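Local coordinates for protein CaaX farnesyltransferase alpha subunit Ram2 (Aspergillus fumigatus, PDB 4L9P) that is the alpha subunit of protein farnesyltransferase, which with its beta subunit probably transfers a farnesyl group to CaaX proteins, at residues A[113-116]-A[117-121]. The protein carries 1 engineered substitution. Residues are numbered along the deposited sequence; the frame is centred on the assembly and turned at random. Where two conformers were deposited one is given.
Sequences NKVA and LKHLK. With FII ([(3,7,11-trimethyl-dodeca-2,6,10-trienyloxycarbamoyl)-methyl]-phosphonic acid), chain Q.
Leu117 N donates to Asn113 O at 3.0 Å, the last i to i+4 bond here that is not weak, near the end of helix 105-118. One residue on, the pattern is mixed: Lys118 N lies 3.0 Å from Val115 O, an i to i+3 bond in which the donor stands above the carbonyl plane, with a C=O...N angle of 112°, while its i+4 link to Lys114 O is weak. His119 N then reaches back only weakly, to Val115 O (i+4) and, at 3.5 Å, to Ala116 O (i+3). A water completes this end, giving one hydrogen to Ala116 O at 2.9 Å and another to His119 O, so it bridges the last turn to the departing chain.

The helix belongs to the TPR-like helical repeats of the prenyltransferase alpha subunit, and the turn packs between neighbours: Val115 and Ala116 are buried against Ile125 of helix 123-133, and Leu117 meets Glu152 and Gln156 of helix 146-156. Asn113 OD1 is held by Arg129.

One apolar pair of side chains meets between 113-116 and 117-121: the CG1 methyl of Val115, anti to the backbone N (chi1 -174°), comes within 3.9 Å of His119 CD2. Backbone carbonyls take up other side-chain carbons. The same imidazole carbon, His119 CD2, lies 3.4 Å from Val115 O, and Leu117 CG rests 3.3 Å from Asn113 O, alongside the backbone bond. Lys118 CB sits over one face of the His119 ring, offset toward its rim.

Past His119 and Leu120, Lys121 runs toward FII in the active site: its extended chain brings CE to 3.5 Å from FII O36, and its NZ is hydrogen-bonded to the backbone of the bound peptide.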
ATOM      1  N   ASN A 113      -2.901   9.794 -24.700  1.00  7.14           N
ATOM      2  CA  ASN A 113      -4.263  10.015 -24.208  1.00  6.52           C
ATOM      3  C   ASN A 113      -5.188   8.867 -24.650  1.00  7.15           C
ATOM      4  O   ASN A 113      -6.069   8.436 -23.889  1.00  7.05           O
ATOM      5  CB  ASN A 113      -4.855  11.286 -24.802  1.00  7.34           C
ATOM      6  CG  ASN A 113      -4.260  12.543 -24.240  1.00  8.20           C
ATOM      7  OD1 ASN A 113      -3.528  12.529 -23.239  1.00  7.12           O
ATOM      8  ND2 ASN A 113      -4.536  13.667 -24.905  1.00  9.34           N
ATOM      9  N   LYS A 114      -5.030   8.380 -25.871  1.00  7.24           N
ATOM     10  CA  LYS A 114      -5.846   7.261 -26.340  1.00  8.27           C
ATOM     11  C   LYS A 114      -5.579   5.977 -25.570  1.00  8.12           C
ATOM     12  O   LYS A 114      -6.503   5.213 -25.266  1.00  9.95           O
ATOM     13  CB  LYS A 114      -5.566   7.022 -27.864  1.00 11.26           C
ATOM     14  CG  LYS A 114      -6.026   8.215 -28.718  1.00 15.37           C
ATOM     15  CD  LYS A 114      -5.458   8.117 -30.148  1.00 20.14           C
ATOM     16  CE  LYS A 114      -5.372   9.500 -30.854  1.00 24.52           C
ATOM     17  NZ  LYS A 114      -4.870   9.555 -32.286  1.00 26.94           N
ATOM     18  N   VAL A 115      -4.311   5.712 -25.264  1.00  7.87           N
ATOM     19  CA  VAL A 115      -3.966   4.551 -24.465  1.00  8.25           C
ATOM     20  C   VAL A 115      -4.556   4.660 -23.049  1.00  6.04           C
ATOM     21  O   VAL A 115      -5.114   3.697 -22.509  1.00  6.84           O
ATOM     22  CB  VAL A 115      -2.404   4.360 -24.385  1.00  8.69           C
ATOM     23  CG1 VAL A 115      -2.087   3.022 -23.652  1.00  9.40           C
ATOM     24  CG2 VAL A 115      -1.753   4.306 -25.803  1.00 10.56           C
ATOM     25  N   ALA A 116      -4.451   5.865 -22.470  1.00  6.53           N
ATOM     26  CA  ALA A 116      -4.922   6.138 -21.115  1.00  6.81           C
ATOM     27  C   ALA A 116      -6.448   5.917 -21.033  1.00  7.22           C
ATOM     28  O   ALA A 116      -6.943   5.418 -20.050  1.00  9.25           O
ATOM     29  CB  ALA A 116      -4.545   7.581 -20.676  1.00  7.26           C
ATOM     30  N   LEU A 117      -7.163   6.313 -22.095  1.00  7.81           N
ATOM     31  CA  LEU A 117      -8.653   6.165 -22.147  1.00  9.06           C
ATOM     32  C   LEU A 117      -9.048   4.703 -22.305  1.00 12.12           C
ATOM     33  O   LEU A 117     -10.160   4.336 -21.932  1.00 13.93           O
ATOM     34  CB  LEU A 117      -9.226   6.998 -23.302  1.00  9.67           C
ATOM     35  CG  LEU A 117      -9.234   8.505 -23.029  1.00  9.43           C
ATOM     36  CD1 LEU A 117      -9.573   9.264 -24.336  1.00 10.06           C
ATOM     37  CD2 LEU A 117     -10.282   8.781 -21.955  1.00 11.30           C
ATOM     38  N   LYS A 118      -8.145   3.853 -22.765  1.00 12.51           N
ATOM     39  CA  LYS A 118      -8.474   2.443 -22.961  1.00 14.32           C
ATOM     40  C   LYS A 118      -8.176   1.626 -21.720  1.00 13.81           C
ATOM     41  O   LYS A 118      -8.814   0.585 -21.511  1.00 16.17           O
ATOM     42  CB  LYS A 118      -7.712   1.832 -24.123  1.00 17.92           C
ATOM     43  CG  LYS A 118      -8.255   2.176 -25.493  1.00 22.91           C
ATOM     44  CD  LYS A 118      -7.409   1.409 -26.543  1.00 27.15           C
ATOM     45  CE  LYS A 118      -7.755   1.819 -27.986  1.00 30.04           C
ATOM     46  NZ  LYS A 118      -6.988   1.041 -29.048  1.00 32.26           N
ATOM     47  N   HIS A 119      -7.225   2.049 -20.895  1.00 11.89           N
ATOM     48  CA  HIS A 119      -6.709   1.198 -19.806  1.00 12.32           C
ATOM     49  C   HIS A 119      -6.654   1.965 -18.509  1.00 13.65           C
ATOM     50  O   HIS A 119      -5.728   2.627 -18.211  1.00 14.20           O
ATOM     51  CB  HIS A 119      -5.289   0.731 -20.145  1.00 12.80           C
ATOM     52  CG  HIS A 119      -5.206  -0.038 -21.423  1.00 13.53           C
ATOM     53  ND1 HIS A 119      -5.673  -1.328 -21.527  1.00 13.77           N
ATOM     54  CD2 HIS A 119      -4.698   0.280 -22.643  1.00 15.64           C
ATOM     55  CE1 HIS A 119      -5.427  -1.789 -22.744  1.00 16.36           C
ATOM     56  NE2 HIS A 119      -4.854  -0.834 -23.444  1.00 16.91           N
ATOM     57  N   LEU A 120      -7.339   1.361 -17.502  0.71 17.64           N
ATOM     58  CA  LEU A 120      -7.325   1.863 -16.111  0.71 20.23           C
ATOM     59  C   LEU A 120      -6.353   1.161 -15.104  0.71 19.41           C
ATOM     60  O   LEU A 120      -5.809   0.090 -15.386  0.71 19.66           O
ATOM     61  CB  LEU A 120      -8.765   2.002 -15.589  0.71 23.68           C
ATOM     62  CG  LEU A 120      -9.521   3.149 -16.326  0.71 26.19           C
ATOM     63  CD1 LEU A 120      -8.513   4.224 -16.824  0.71 26.90           C
ATOM     64  CD2 LEU A 120     -10.412   2.793 -17.529  0.71 27.67           C
ATOM     65  N   LYS A 121      -6.093   1.803 -13.971  0.71 18.10           N
ATOM     66  CA  LYS A 121      -5.126   1.325 -12.978  0.71 17.59           C
ATOM     67  C   LYS A 121      -3.805   0.837 -13.509  0.71 15.98           C
ATOM     68  O   LYS A 121      -3.462  -0.369 -13.403  0.71 17.54           O
ATOM     69  CB  LYS A 121      -5.704   0.264 -12.058  0.71 18.98           C
ATOM     70  CG  LYS A 121      -6.481   0.865 -11.029  0.71 20.76           C
ATOM     71  CD  LYS A 121      -7.263  -0.227 -10.366  0.71 22.31           C
ATOM     72  CE  LYS A 121      -8.357   0.326  -9.498  0.71 23.90           C
ATOM     73  NZ  LYS A 121      -9.224  -0.776  -9.183  0.71 25.63           N
TER
HETATM   74  C1  FII Q 608       5.041  -4.200  -1.834  1.00 11.11           C
HETATM   75  C2  FII Q 608       4.009  -3.610  -2.757  1.00 10.84           C
HETATM   76  C6  FII Q 608       4.329  -3.672  -4.190  1.00 12.73           C
HETATM   77  C10 FII Q 608       3.005  -2.699  -2.177  1.00 10.00           C
HETATM   78  C11 FII Q 608       1.955  -1.956  -3.002  1.00  9.72           C
HETATM   79  C12 FII Q 608       0.623  -2.753  -2.881  1.00  8.89           C
HETATM   80  C15 FII Q 608      -0.668  -2.015  -3.221  1.00 10.93           C
HETATM   81  C18 FII Q 608      -1.999  -2.750  -3.122  1.00 11.22           C
HETATM   82  C22 FII Q 608      -0.503  -0.780  -4.049  1.00 14.30           C
HETATM   83  C23 FII Q 608      -1.717   0.136  -4.062  1.00 17.67           C
HETATM   84  C24 FII Q 608      -1.599   1.197  -5.088  1.00 15.94           C
HETATM   85  C27 FII Q 608      -2.939   1.787  -5.393  1.00 12.41           C
HETATM   86  C30 FII Q 608      -3.329   2.974  -4.530  1.00 12.96           C
HETATM   87  C34 FII Q 608      -3.377   1.635  -6.801  1.00 12.41           C
HETATM   88  C35 FII Q 608      -4.556   2.393  -7.375  1.00 13.03           C
HETATM   89  O36 FII Q 608      -5.613   1.513  -7.706  1.00 11.83           O
HETATM   90  N42 FII Q 608      -6.065   0.714  -6.691  1.00 10.47           N
HETATM   91  C43 FII Q 608      -7.252   1.194  -6.120  1.00  7.89           C
HETATM   92  O44 FII Q 608      -7.823   2.248  -6.442  1.00  8.17           O
HETATM   93  C45 FII Q 608      -7.810   0.268  -5.048  1.00  5.97           C
HETATM   94  P46 FII Q 608      -8.701   1.156  -3.667  1.00  4.74           P
HETATM   95  O49 FII Q 608      -7.815   2.275  -3.266  1.00  5.05           O
HETATM   96  O50 FII Q 608     -10.057   1.546  -4.167  1.00  7.34           O
HETATM   97  O51 FII Q 608      -8.785   0.053  -2.591  1.00  5.07           O
HETATM   98  O   HOH W   1      -5.191   5.228 -17.746  1.00 16.24           O